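Long-range contacts in DUF1896 domain-containing protein (Porphyromonas gingivalis, PDB 2APL), which is of unknown function, an all-helical member of the DUF1896 family seen as a single chain: residues A[41-45]-A[58-62]; A[74-79]-A[99-103]; A[80-86]-A[131-135]; A[102-108]-A[137-141]. All blocks are in the same frame, centred on the assembly; numbering follows the deposited sequence.

Contact 1: residues A[41-45]-A[58-62]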
loop_
_atom_site.group_PDB
_atom_site.type_symbol
_atom_site.label_atom_id
_atom_site.label_comp_id
_atom_site.label_asym_id
_atom_site.label_seq_id
_atom_site.Cartn_x
_atom_site.Cartn_y
_atom_site.Cartn_z
ATOM N N ALA A 41 -12.898 -11.608 2.163
ATOM C CA ALA A 41 -13.678 -10.615 2.893
ATOM C C ALA A 41 -15.179 -10.989 2.933
ATOM O O ALA A 41 -15.834 -10.913 3.980
ATOM C CB ALA A 41 -13.510 -9.203 2.258
ATOM N N LEU A 42 -15.710 -11.396 1.790
ATOM C CA LEU A 42 -17.060 -11.934 1.749
ATOM C C LEU A 42 -17.350 -13.086 2.713
ATOM O O LEU A 42 -18.357 -13.053 3.417
ATOM C CB LEU A 42 -17.488 -12.292 0.332
ATOM C CG LEU A 42 -18.924 -12.831 0.291
ATOM C CD1 LEU A 42 -19.970 -11.719 0.379
ATOM C CD2 LEU A 42 -19.081 -13.694 -0.958
ATOM N N THR A 43 -16.491 -14.095 2.755
ATOM C CA THR A 43 -16.611 -15.176 3.724
ATOM C C THR A 43 -16.635 -14.660 5.155
ATOM O O THR A 43 -17.411 -15.186 5.984
ATOM C CB THR A 43 -15.423 -16.204 3.542
ATOM O OG1 THR A 43 -15.499 -16.717 2.207
ATOM C CG2 THR A 43 -15.456 -17.356 4.551
ATOM N N ALA A 44 -15.757 -13.694 5.475
ATOM C CA ALA A 44 -15.733 -13.095 6.816
ATOM C C ALA A 44 -17.078 -12.399 7.137
ATOM O O ALA A 44 -17.613 -12.522 8.246
ATOM C CB ALA A 44 -14.571 -12.097 6.958
ATOM N N TYR A 45 -17.583 -11.670 6.165
ATOM C CA TYR A 45 -18.884 -11.005 6.273
ATOM C C TYR A 45 -20.035 -12.016 6.497
ATOM O O TYR A 45 -20.799 -11.915 7.462
ATOM C CB TYR A 45 -19.160 -10.155 5.028
ATOM C CG TYR A 45 -20.545 -9.514 5.055
ATOM C CD1 TYR A 45 -20.748 -8.273 5.629
ATOM C CD2 TYR A 45 -21.639 -10.182 4.557
ATOM C CE1 TYR A 45 -22.060 -7.730 5.720
ATOM C CE2 TYR A 45 -22.932 -9.658 4.652
ATOM C CZ TYR A 45 -23.116 -8.420 5.217
ATOM O OH TYR A 45 -24.384 -7.861 5.266
ATOM N N ALA A 58 -20.348 -6.743 10.657
ATOM C CA ALA A 58 -19.836 -7.747 9.728
ATOM C C ALA A 58 -18.978 -7.058 8.625
ATOM O O ALA A 58 -17.875 -7.529 8.268
ATOM C CB ALA A 58 -21.025 -8.601 9.102
ATOM N N GLU A 59 -19.478 -5.924 8.117
ATOM C CA GLU A 59 -18.776 -5.174 7.100
ATOM C C GLU A 59 -17.440 -4.609 7.594
ATOM O O GLU A 59 -16.454 -4.564 6.840
ATOM C CB GLU A 59 -19.659 -4.043 6.579
ATOM C CG GLU A 59 -19.632 -4.006 5.072
ATOM C CD GLU A 59 -20.756 -3.187 4.422
ATOM O OE1 GLU A 59 -20.950 -2.006 4.830
ATOM O OE2 GLU A 59 -21.400 -3.730 3.477
ATOM N N SER A 60 -17.447 -4.152 8.836
ATOM C CA SER A 60 -16.268 -3.592 9.490
ATOM C C SER A 60 -15.187 -4.662 9.628
ATOM O O SER A 60 -14.048 -4.469 9.222
ATOM C CB SER A 60 -16.664 -3.066 10.867
ATOM O OG SER A 60 -15.555 -2.495 11.544
HETATM N N MSE A 61 -15.549 -5.810 10.182
HETATM C CA MSE A 61 -14.542 -6.843 10.317
HETATM C C MSE A 61 -14.113 -7.465 8.961
HETATM O O MSE A 61 -12.970 -7.832 8.811
HETATM C CB MSE A 61 -14.943 -7.878 11.386
HETATM C CG MSE A 61 -15.918 -8.915 10.914
HETATM SE SE MSE A 61 -16.474 -10.036 12.503
HETATM C CE MSE A 61 -17.780 -8.720 13.359
ATOM N N ALA A 62 -15.025 -7.586 7.999
ATOM C CA ALA A 62 -14.671 -7.960 6.615
ATOM C C ALA A 62 -13.682 -6.970 5.932
ATOM O O ALA A 62 -12.803 -7.385 5.164
ATOM C CB ALA A 62 -15.901 -8.101 5.769
#
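A41, A44 and Y45 meet A58 and A62 across a helical hairpin, in which helix 31-51 turns through a short connection and returns as helix 55-67. It is a clear example of how alanines let helices approach closely. The axes of the two short segments come within 8.2 Å at 147°, close to antiparallel, and the CA atoms of A41 and A62 lie only 4.7 Å apart. The methyl of A62 presses on backbone and side chain alike, with its CB 3.3 Å from A41 O and 3.9 Å from Y45 CB. A44 adds its own methyl, CB to CB 4.4 Å from A62. One turn on from A41, the Y45 ring provides the bulk that the alanines lack. Its CG is anti to the backbone N (chi1 176°), which sends the ring across to helix 55-67, where CD1 lies 3.5 Å from A58 CB. The backbone N of E59 comes up at the ring edge, 3.6 Å from Y45 CD1. The phenol oxygen is hydrogen-bonded to H55 ND1, at the start of the same helix. F12 of helix 3-23 touches both Y45 and A62, so this is a close-packed, alanine-lined alpha-alpha hairpin lying against a third helix.

Contact 2: residues A[74-79]-A[99-103]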
loop_
_atom_site.group_PDB
_atom_site.type_symbol
_atom_site.label_atom_id
_atom_site.label_comp_id
_atom_site.label_asym_id
_atom_site.label_seq_id
_atom_site.Cartn_x
_atom_site.Cartn_y
_atom_site.Cartn_z
ATOM N N ARG A 74 5.080 0.799 0.573
ATOM C CA ARG A 74 6.373 1.330 0.029
ATOM C C ARG A 74 6.160 2.509 -0.912
ATOM O O ARG A 74 6.860 3.494 -0.800
ATOM C CB ARG A 74 7.188 0.230 -0.639
ATOM C CG ARG A 74 7.556 -0.883 0.389
ATOM C CD ARG A 74 8.339 -2.023 -0.254
ATOM N NE ARG A 74 7.542 -2.614 -1.335
ATOM C CZ ARG A 74 8.032 -3.359 -2.331
ATOM N NH1 ARG A 74 9.350 -3.662 -2.396
ATOM N NH2 ARG A 74 7.204 -3.798 -3.268
ATOM N N TYR A 75 5.180 2.389 -1.818
ATOM C CA TYR A 75 4.828 3.482 -2.723
ATOM C C TYR A 75 4.531 4.774 -1.982
ATOM O O TYR A 75 5.166 5.794 -2.274
ATOM C CB TYR A 75 3.689 3.098 -3.641
ATOM C CG TYR A 75 3.114 4.268 -4.422
ATOM C CD1 TYR A 75 3.694 4.668 -5.632
ATOM C CD2 TYR A 75 2.019 5.007 -3.926
ATOM C CE1 TYR A 75 3.196 5.789 -6.346
ATOM C CE2 TYR A 75 1.489 6.109 -4.646
ATOM C CZ TYR A 75 2.073 6.466 -5.847
ATOM O OH TYR A 75 1.590 7.523 -6.552
ATOM N N ASP A 76 3.609 4.724 -1.016
ATOM C CA ASP A 76 3.271 5.891 -0.199
ATOM C C ASP A 76 4.489 6.463 0.546
ATOM O O ASP A 76 4.619 7.683 0.694
ATOM C CB ASP A 76 2.165 5.544 0.834
ATOM C CG ASP A 76 0.749 5.415 0.207
ATOM O OD1 ASP A 76 0.570 5.670 -1.013
ATOM O OD2 ASP A 76 -0.204 5.039 0.960
ATOM N N THR A 77 5.354 5.583 1.059
ATOM C CA THR A 77 6.533 6.001 1.817
ATOM C C THR A 77 7.517 6.812 0.903
ATOM O O THR A 77 8.033 7.887 1.291
ATOM C CB THR A 77 7.255 4.775 2.432
ATOM O OG1 THR A 77 6.382 4.138 3.343
ATOM C CG2 THR A 77 8.533 5.197 3.236
ATOM N N LEU A 78 7.716 6.317 -0.321
ATOM C CA LEU A 78 8.590 7.018 -1.290
ATOM C C LEU A 78 7.997 8.373 -1.673
ATOM O O LEU A 78 8.721 9.373 -1.722
ATOM C CB LEU A 78 8.795 6.150 -2.542
ATOM C CG LEU A 78 9.666 4.925 -2.275
ATOM C CD1 LEU A 78 9.533 3.955 -3.437
ATOM C CD2 LEU A 78 11.142 5.315 -2.067
ATOM N N VAL A 79 6.685 8.398 -1.911
ATOM C CA VAL A 79 5.989 9.652 -2.286
ATOM C C VAL A 79 6.172 10.695 -1.186
ATOM O O VAL A 79 6.496 11.835 -1.450
ATOM C CB VAL A 79 4.479 9.399 -2.602
ATOM C CG1 VAL A 79 3.699 10.673 -2.604
ATOM C CG2 VAL A 79 4.330 8.700 -3.943
ATOM N N ALA A 99 8.079 7.669 -7.875
ATOM C CA ALA A 99 7.970 6.657 -6.830
ATOM C C ALA A 99 7.886 5.224 -7.408
ATOM O O ALA A 99 8.576 4.354 -6.922
ATOM C CB ALA A 99 6.750 6.947 -5.921
ATOM N N PRO A 100 7.020 4.983 -8.438
ATOM C CA PRO A 100 6.957 3.622 -9.023
ATOM C C PRO A 100 8.281 3.143 -9.624
ATOM O O PRO A 100 8.573 1.959 -9.563
ATOM C CB PRO A 100 5.893 3.736 -10.149
ATOM C CG PRO A 100 5.151 4.979 -9.854
ATOM C CD PRO A 100 6.072 5.906 -9.091
ATOM N N ILE A 101 9.076 4.056 -10.173
ATOM C CA ILE A 101 10.374 3.709 -10.763
ATOM C C ILE A 101 11.410 3.429 -9.697
ATOM O O ILE A 101 12.185 2.473 -9.813
ATOM C CB ILE A 101 10.910 4.858 -11.689
ATOM C CG1 ILE A 101 9.990 5.093 -12.876
ATOM C CG2 ILE A 101 12.246 4.487 -12.283
ATOM C CD1 ILE A 101 8.599 5.376 -12.537
ATOM N N LEU A 102 11.441 4.276 -8.682
ATOM C CA LEU A 102 12.291 4.054 -7.498
ATOM C C LEU A 102 11.960 2.737 -6.820
ATOM O O LEU A 102 12.867 2.042 -6.349
ATOM C CB LEU A 102 12.154 5.192 -6.498
ATOM C CG LEU A 102 12.835 6.494 -6.897
ATOM C CD1 LEU A 102 12.413 7.587 -5.974
ATOM C CD2 LEU A 102 14.408 6.303 -6.862
ATOM N N LEU A 103 10.663 2.379 -6.781
ATOM C CA LEU A 103 10.252 1.077 -6.220
ATOM C C LEU A 103 10.915 -0.122 -6.934
ATOM O O LEU A 103 11.162 -1.149 -6.308
ATOM C CB LEU A 103 8.715 0.930 -6.198
ATOM C CG LEU A 103 8.134 -0.009 -5.138
ATOM C CD1 LEU A 103 8.782 0.163 -3.778
ATOM C CD2 LEU A 103 6.555 0.191 -5.093
#
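The carbonyl oxygen of A99 accepts the backbone N-H of L103 (N to O 2.9 Å), and across the contact a methyl of L78 also rests on it, with L78 CD1 3.6 Å from A99 O. This leucine lies over the helical turn itself: the same CD1 is 3.9 Å from L103 CD1 and packs near L102 CB. The A99 methyl sits among three side chains of the facing helix. V79 CG2 is 3.6 Å from A99 CB, Y75 CE1 is 3.8 Å from it, and L78 CB completes the set. Helices 74-85 and 94-103 thus illustrate packing at a steep angle, the segment axes lying 9.2 Å apart at 118°, with apolar groups making the join and no hydrogen bond between segments 74-79 and 99-103. The Y75 ring is bounded in two ways, by V79 CG2 of its own helix over one face, offset toward the rim, and by P100 CD at the edge, 4.0 Å from Y75 CE1. At the other end L103 CD1 lies 3.5 Å from R74 CB and over the centre of one guanidinium face, because the arginine chain bends at chi3 (-59°) and folds over the leucine. F112 of helix 106-112 touches both R74 and L78.

Contact 3: residues A[80-86]-A[131-135]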
loop_
_atom_site.group_PDB
_atom_site.type_symbol
_atom_site.label_atom_id
_atom_site.label_comp_id
_atom_site.label_asym_id
_atom_site.label_seq_id
_atom_site.Cartn_x
_atom_site.Cartn_y
_atom_site.Cartn_z
ATOM N N SER A 80 5.969 10.277 0.060
ATOM C CA SER A 80 6.121 11.155 1.225
ATOM C C SER A 80 7.570 11.660 1.419
ATOM O O SER A 80 7.806 12.860 1.650
ATOM C CB SER A 80 5.619 10.425 2.488
ATOM O OG SER A 80 5.921 11.169 3.664
ATOM N N VAL A 81 8.532 10.754 1.326
ATOM C CA VAL A 81 9.934 11.146 1.376
ATOM C C VAL A 81 10.208 12.206 0.332
ATOM O O VAL A 81 10.808 13.245 0.647
ATOM C CB VAL A 81 10.921 9.974 1.245
ATOM C CG1 VAL A 81 12.383 10.496 0.969
ATOM C CG2 VAL A 81 10.916 9.180 2.485
ATOM N N LEU A 82 9.790 11.942 -0.902
ATOM C CA LEU A 82 9.984 12.897 -2.034
ATOM C C LEU A 82 9.288 14.237 -1.861
ATOM O O LEU A 82 9.889 15.292 -2.192
ATOM C CB LEU A 82 9.630 12.259 -3.403
ATOM C CG LEU A 82 10.482 11.039 -3.888
ATOM C CD1 LEU A 82 9.687 10.305 -4.969
ATOM C CD2 LEU A 82 11.873 11.456 -4.387
ATOM N N GLU A 83 8.062 14.223 -1.315
ATOM C CA GLU A 83 7.334 15.456 -1.015
ATOM C C GLU A 83 7.906 16.213 0.175
ATOM O O GLU A 83 7.966 17.448 0.154
ATOM C CB GLU A 83 5.851 15.170 -0.762
ATOM C CG GLU A 83 5.148 14.463 -1.912
ATOM C CD GLU A 83 3.668 14.312 -1.713
ATOM O OE1 GLU A 83 2.956 14.427 -2.732
ATOM O OE2 GLU A 83 3.216 14.103 -0.561
ATOM N N ARG A 84 8.326 15.504 1.223
ATOM C CA ARG A 84 8.779 16.185 2.446
ATOM C C ARG A 84 10.212 16.673 2.372
ATOM O O ARG A 84 10.553 17.714 2.946
ATOM C CB ARG A 84 8.618 15.283 3.668
ATOM C CG ARG A 84 7.185 15.147 4.217
ATOM C CD ARG A 84 7.214 14.091 5.307
ATOM N NE ARG A 84 6.064 14.131 6.202
ATOM C CZ ARG A 84 5.771 13.182 7.095
ATOM N NH1 ARG A 84 6.557 12.103 7.215
ATOM N NH2 ARG A 84 4.687 13.310 7.869
ATOM N N GLU A 85 11.041 15.924 1.652
ATOM C CA GLU A 85 12.471 16.112 1.706
ATOM C C GLU A 85 13.060 16.649 0.402
ATOM O O GLU A 85 14.165 17.168 0.397
ATOM C CB GLU A 85 13.170 14.788 2.113
ATOM C CG GLU A 85 12.570 14.086 3.357
ATOM C CD GLU A 85 12.554 14.955 4.616
ATOM O OE1 GLU A 85 13.498 15.726 4.817
ATOM O OE2 GLU A 85 11.590 14.875 5.411
ATOM N N PHE A 86 12.352 16.498 -0.703
ATOM C CA PHE A 86 12.925 16.856 -2.009
ATOM C C PHE A 86 12.008 17.808 -2.798
ATOM O O PHE A 86 12.055 17.878 -4.027
ATOM C CB PHE A 86 13.248 15.581 -2.804
ATOM C CG PHE A 86 14.294 14.717 -2.137
ATOM C CD1 PHE A 86 15.647 15.025 -2.273
ATOM C CD2 PHE A 86 13.915 13.622 -1.341
ATOM C CE1 PHE A 86 16.594 14.300 -1.636
ATOM C CE2 PHE A 86 14.888 12.874 -0.680
ATOM C CZ PHE A 86 16.222 13.195 -0.854
ATOM N N TYR A 131 12.901 5.784 6.972
ATOM C CA TYR A 131 12.693 7.075 6.320
ATOM C C TYR A 131 13.995 7.861 6.072
ATOM O O TYR A 131 14.179 8.472 4.989
ATOM C CB TYR A 131 11.745 7.902 7.171
ATOM C CG TYR A 131 11.311 9.225 6.588
ATOM C CD1 TYR A 131 10.075 9.355 5.956
ATOM C CD2 TYR A 131 12.113 10.355 6.712
ATOM C CE1 TYR A 131 9.655 10.588 5.432
ATOM C CE2 TYR A 131 11.727 11.564 6.190
ATOM C CZ TYR A 131 10.496 11.688 5.569
ATOM O OH TYR A 131 10.117 12.913 5.064
ATOM N N THR A 132 14.857 7.870 7.097
ATOM C CA THR A 132 16.136 8.524 7.017
ATOM C C THR A 132 16.986 7.781 6.005
ATOM O O THR A 132 17.694 8.402 5.195
ATOM C CB THR A 132 16.810 8.516 8.402
ATOM O OG1 THR A 132 15.982 9.265 9.302
ATOM C CG2 THR A 132 18.230 9.085 8.361
ATOM N N GLU A 133 16.889 6.447 6.007
ATOM C CA GLU A 133 17.776 5.694 5.125
ATOM C C GLU A 133 17.353 5.950 3.670
ATOM O O GLU A 133 18.207 6.117 2.787
ATOM C CB GLU A 133 17.782 4.214 5.510
ATOM C CG GLU A 133 18.810 3.404 4.851
ATOM C CD GLU A 133 19.023 2.035 5.503
ATOM O OE1 GLU A 133 18.258 1.615 6.425
ATOM O OE2 GLU A 133 20.012 1.380 5.095
ATOM N N LEU A 134 16.042 5.942 3.413
ATOM C CA LEU A 134 15.515 6.256 2.062
ATOM C C LEU A 134 15.895 7.669 1.566
ATOM O O LEU A 134 16.280 7.851 0.396
ATOM C CB LEU A 134 13.984 6.082 2.028
ATOM C CG LEU A 134 13.458 4.635 2.111
ATOM C CD1 LEU A 134 11.894 4.704 2.391
ATOM C CD2 LEU A 134 13.808 3.757 0.874
ATOM N N THR A 135 15.798 8.657 2.459
ATOM C CA THR A 135 16.200 10.033 2.165
ATOM C C THR A 135 17.682 10.070 1.720
ATOM O O THR A 135 18.009 10.629 0.652
ATOM C CB THR A 135 15.916 10.956 3.386
ATOM O OG1 THR A 135 14.516 10.858 3.762
ATOM C CG2 THR A 135 16.295 12.416 3.088
#
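V81 and T135 mark the nearest approach of two steeply crossed helices, the axes of segments 80-85 and 131-135 lying 10.3 Å apart at 74°. The side chains give a knob into a hole: Y131 is the knob, and S80, V81, R84 and E85 form the socket. V81 CG2 lies over one face of the ring, offset toward the rim and 3.8 Å from its centroid, a CH-pi contact. At the ring edge, Y131 OH donates to E85 OE2 across a very short 2.5 Å, a length that is itself doubtful. The carboxylate stands nearly perpendicular to the ring, at 86°, with OE2 close to the ring plane; the glutamate reaches this place because its chain folds back at chi2 (-57°). R84 runs across the tyrosine: its aliphatic part lies against the phenol oxygen, CB and CD each 3.1 Å from Y131 OH, and NH1 is 3.9 Å from Y131 CE1. One turn further, V81 CG1 lies 3.5 Å from T135 OG1, and that hydroxyl donates back to Y131 O over 2.7 Å. The same carbonyl takes T135 N from the opposite face of its plane. F86, just beyond the helix, puts its ring edge on T135 O, with CZ 3.5 Å away. The contact therefore uses both characters of an amphipathic ring: a valine buttresses one face while a carboxylate holds the hydroxyl.

Contact 4: residues A[102-108]-A[137-141]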
loop_
_atom_site.group_PDB
_atom_site.type_symbol
_atom_site.label_atom_id
_atom_site.label_comp_id
_atom_site.label_asym_id
_atom_site.label_seq_id
_atom_site.Cartn_x
_atom_site.Cartn_y
_atom_site.Cartn_z
ATOM N N LEU A 102 11.441 4.276 -8.682
ATOM C CA LEU A 102 12.291 4.054 -7.498
ATOM C C LEU A 102 11.960 2.737 -6.820
ATOM O O LEU A 102 12.867 2.042 -6.349
ATOM C CB LEU A 102 12.154 5.192 -6.498
ATOM C CG LEU A 102 12.835 6.494 -6.897
ATOM C CD1 LEU A 102 12.413 7.587 -5.974
ATOM C CD2 LEU A 102 14.408 6.303 -6.862
ATOM N N LEU A 103 10.663 2.379 -6.781
ATOM C CA LEU A 103 10.252 1.077 -6.220
ATOM C C LEU A 103 10.915 -0.122 -6.934
ATOM O O LEU A 103 11.162 -1.149 -6.308
ATOM C CB LEU A 103 8.715 0.930 -6.198
ATOM C CG LEU A 103 8.134 -0.009 -5.138
ATOM C CD1 LEU A 103 8.782 0.163 -3.778
ATOM C CD2 LEU A 103 6.555 0.191 -5.093
ATOM N N LYS A 104 11.299 0.060 -8.203
ATOM C CA LYS A 104 12.021 -0.949 -8.953
ATOM C C LYS A 104 13.551 -0.801 -8.917
ATOM O O LYS A 104 14.257 -1.596 -9.501
ATOM C CB LYS A 104 11.547 -0.938 -10.410
ATOM C CG LYS A 104 10.041 -1.259 -10.592
ATOM C CD LYS A 104 9.537 -0.739 -11.979
ATOM C CE LYS A 104 10.565 -0.949 -13.162
ATOM N NZ LYS A 104 11.396 0.234 -13.674
ATOM N N ASN A 105 14.059 0.207 -8.206
ATOM C CA ASN A 105 15.472 0.491 -8.199
ATOM C C ASN A 105 16.145 -0.437 -7.188
ATOM O O ASN A 105 15.651 -0.583 -6.026
ATOM C CB ASN A 105 15.647 1.979 -7.837
ATOM C CG ASN A 105 17.073 2.356 -7.622
ATOM O OD1 ASN A 105 17.582 2.235 -6.516
ATOM N ND2 ASN A 105 17.737 2.809 -8.675
ATOM N N LYS A 106 17.232 -1.070 -7.591
ATOM C CA LYS A 106 17.924 -2.012 -6.671
ATOM C C LYS A 106 18.451 -1.340 -5.387
ATOM O O LYS A 106 18.316 -1.900 -4.294
ATOM C CB LYS A 106 19.046 -2.761 -7.364
ATOM C CG LYS A 106 18.567 -3.761 -8.445
ATOM C CD LYS A 106 18.303 -5.215 -7.937
ATOM C CE LYS A 106 16.820 -5.461 -7.510
ATOM N NZ LYS A 106 16.673 -6.279 -6.207
ATOM N N ALA A 107 19.000 -0.127 -5.495
ATOM C CA ALA A 107 19.397 0.576 -4.284
ATOM C C ALA A 107 18.233 0.763 -3.297
ATOM O O ALA A 107 18.397 0.476 -2.093
ATOM C CB ALA A 107 20.027 1.921 -4.598
ATOM N N ILE A 108 17.082 1.255 -3.808
ATOM C CA ILE A 108 15.873 1.489 -2.965
ATOM C C ILE A 108 15.310 0.151 -2.403
ATOM O O ILE A 108 15.035 0.026 -1.193
ATOM C CB ILE A 108 14.810 2.281 -3.763
ATOM C CG1 ILE A 108 15.319 3.704 -4.096
ATOM C CG2 ILE A 108 13.412 2.291 -3.011
ATOM C CD1 ILE A 108 15.307 4.766 -2.918
ATOM N N THR A 137 19.579 7.604 0.567
ATOM C CA THR A 137 19.698 6.924 -0.703
ATOM C C THR A 137 19.333 7.831 -1.894
ATOM O O THR A 137 20.056 7.890 -2.899
ATOM C CB THR A 137 18.814 5.640 -0.706
ATOM O OG1 THR A 137 19.285 4.752 0.349
ATOM C CG2 THR A 137 18.860 4.930 -2.066
ATOM N N ILE A 138 18.203 8.500 -1.801
ATOM C CA ILE A 138 17.815 9.447 -2.854
ATOM C C ILE A 138 18.808 10.601 -3.013
ATOM O O ILE A 138 19.174 10.970 -4.148
ATOM C CB ILE A 138 16.339 9.931 -2.664
ATOM C CG1 ILE A 138 15.416 8.704 -2.819
ATOM C CG2 ILE A 138 15.928 11.032 -3.703
ATOM C CD1 ILE A 138 13.945 8.950 -2.206
ATOM N N VAL A 139 19.292 11.146 -1.899
ATOM C CA VAL A 139 20.410 12.113 -1.983
ATOM C C VAL A 139 21.575 11.527 -2.800
ATOM O O VAL A 139 22.150 12.211 -3.636
ATOM C CB VAL A 139 20.886 12.583 -0.572
ATOM C CG1 VAL A 139 22.192 13.375 -0.661
ATOM C CG2 VAL A 139 19.797 13.429 0.078
ATOM N N LEU A 140 21.902 10.254 -2.569
ATOM C CA LEU A 140 23.060 9.691 -3.225
ATOM C C LEU A 140 22.753 9.526 -4.697
ATOM O O LEU A 140 23.652 9.747 -5.520
ATOM C CB LEU A 140 23.474 8.332 -2.633
ATOM C CG LEU A 140 24.204 8.503 -1.294
ATOM C CD1 LEU A 140 24.549 7.126 -0.666
ATOM C CD2 LEU A 140 25.430 9.377 -1.404
ATOM N N LEU A 141 21.531 9.077 -4.998
ATOM C CA LEU A 141 21.077 8.877 -6.393
ATOM C C LEU A 141 21.180 10.178 -7.174
ATOM O O LEU A 141 21.741 10.205 -8.277
ATOM C CB LEU A 141 19.640 8.306 -6.442
ATOM C CG LEU A 141 19.479 6.781 -6.218
ATOM C CD1 LEU A 141 17.982 6.427 -5.907
ATOM C CD2 LEU A 141 20.034 5.964 -7.424
#
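I108 and L141 are the main bumps of this contact, and each enters a hollow on the facing segment. The tip of I108 wedges between neighbouring side chains of helix 126-143, its CD1 lying 3.7 Å from T137 CG2 and 3.9 Å from I138 CG1. A bend at chi2 (-76°) turns that methyl outward from helix 106-112. In return, L141 lowers one branch into the hollow between the two short helices: L141 CD1 is 3.7 Å from L102 CD2 and 4.2 Å from I108 CG1. L102 and L141 run alongside, pointing opposite ways, and meet by one methyl each. The other branch of L141 lies against the amide of N105, with CD2 4.1 Å from ND2. At the side of the contact A107, a small bump, meets the threonine methyl, CB to T137 CG2 4.1 Å, while T137 OG1 is hydrogen-bonded to E133 O of its own helix. I138 extends the apolar layer toward L102 and also touches L82 of helix 74-85.

The hollow lies where segment 102-108 leaves one helix and starts the next. N105 is the N-cap of helix 106-112: its OD1 accepts I108 N at 2.9 Å, on a lone pair in the carbonyl plane, with an N-H...O angle of 158°. The chemistry therefore divides cleanly. Hydrogen bonding fixes the corner within one segment, whereas the grip between the segments consists mainly of methyl-to-methyl packing, which suggests that complementarity of shape, more than polar pairing, sets their fit.

How the contacts relate
Contact 1 stands apart, its centre 30 Å or more from the others and on the opposite side of the chain's centre; it is the most buried of the four and relies on alanines in a near-antiparallel hairpin. Contacts 2, 3 and 4 form one cluster, their centres 10 to 11 Å apart. Contacts 2 and 3 share helix 74-85, contacts 3 and 4 share helix 126-143, and contacts 2 and 4 share L102 and L103. Packing of L82 on L102, L78 on I108 and F86 on I138 fuses them. Contact 4 is mainly aliphatic, contact 2 adds a tyrosine ring and a guanidinium face, and contact 3 turns on a partly exposed aromatic knob and alone carries a hydrogen bond between its segments.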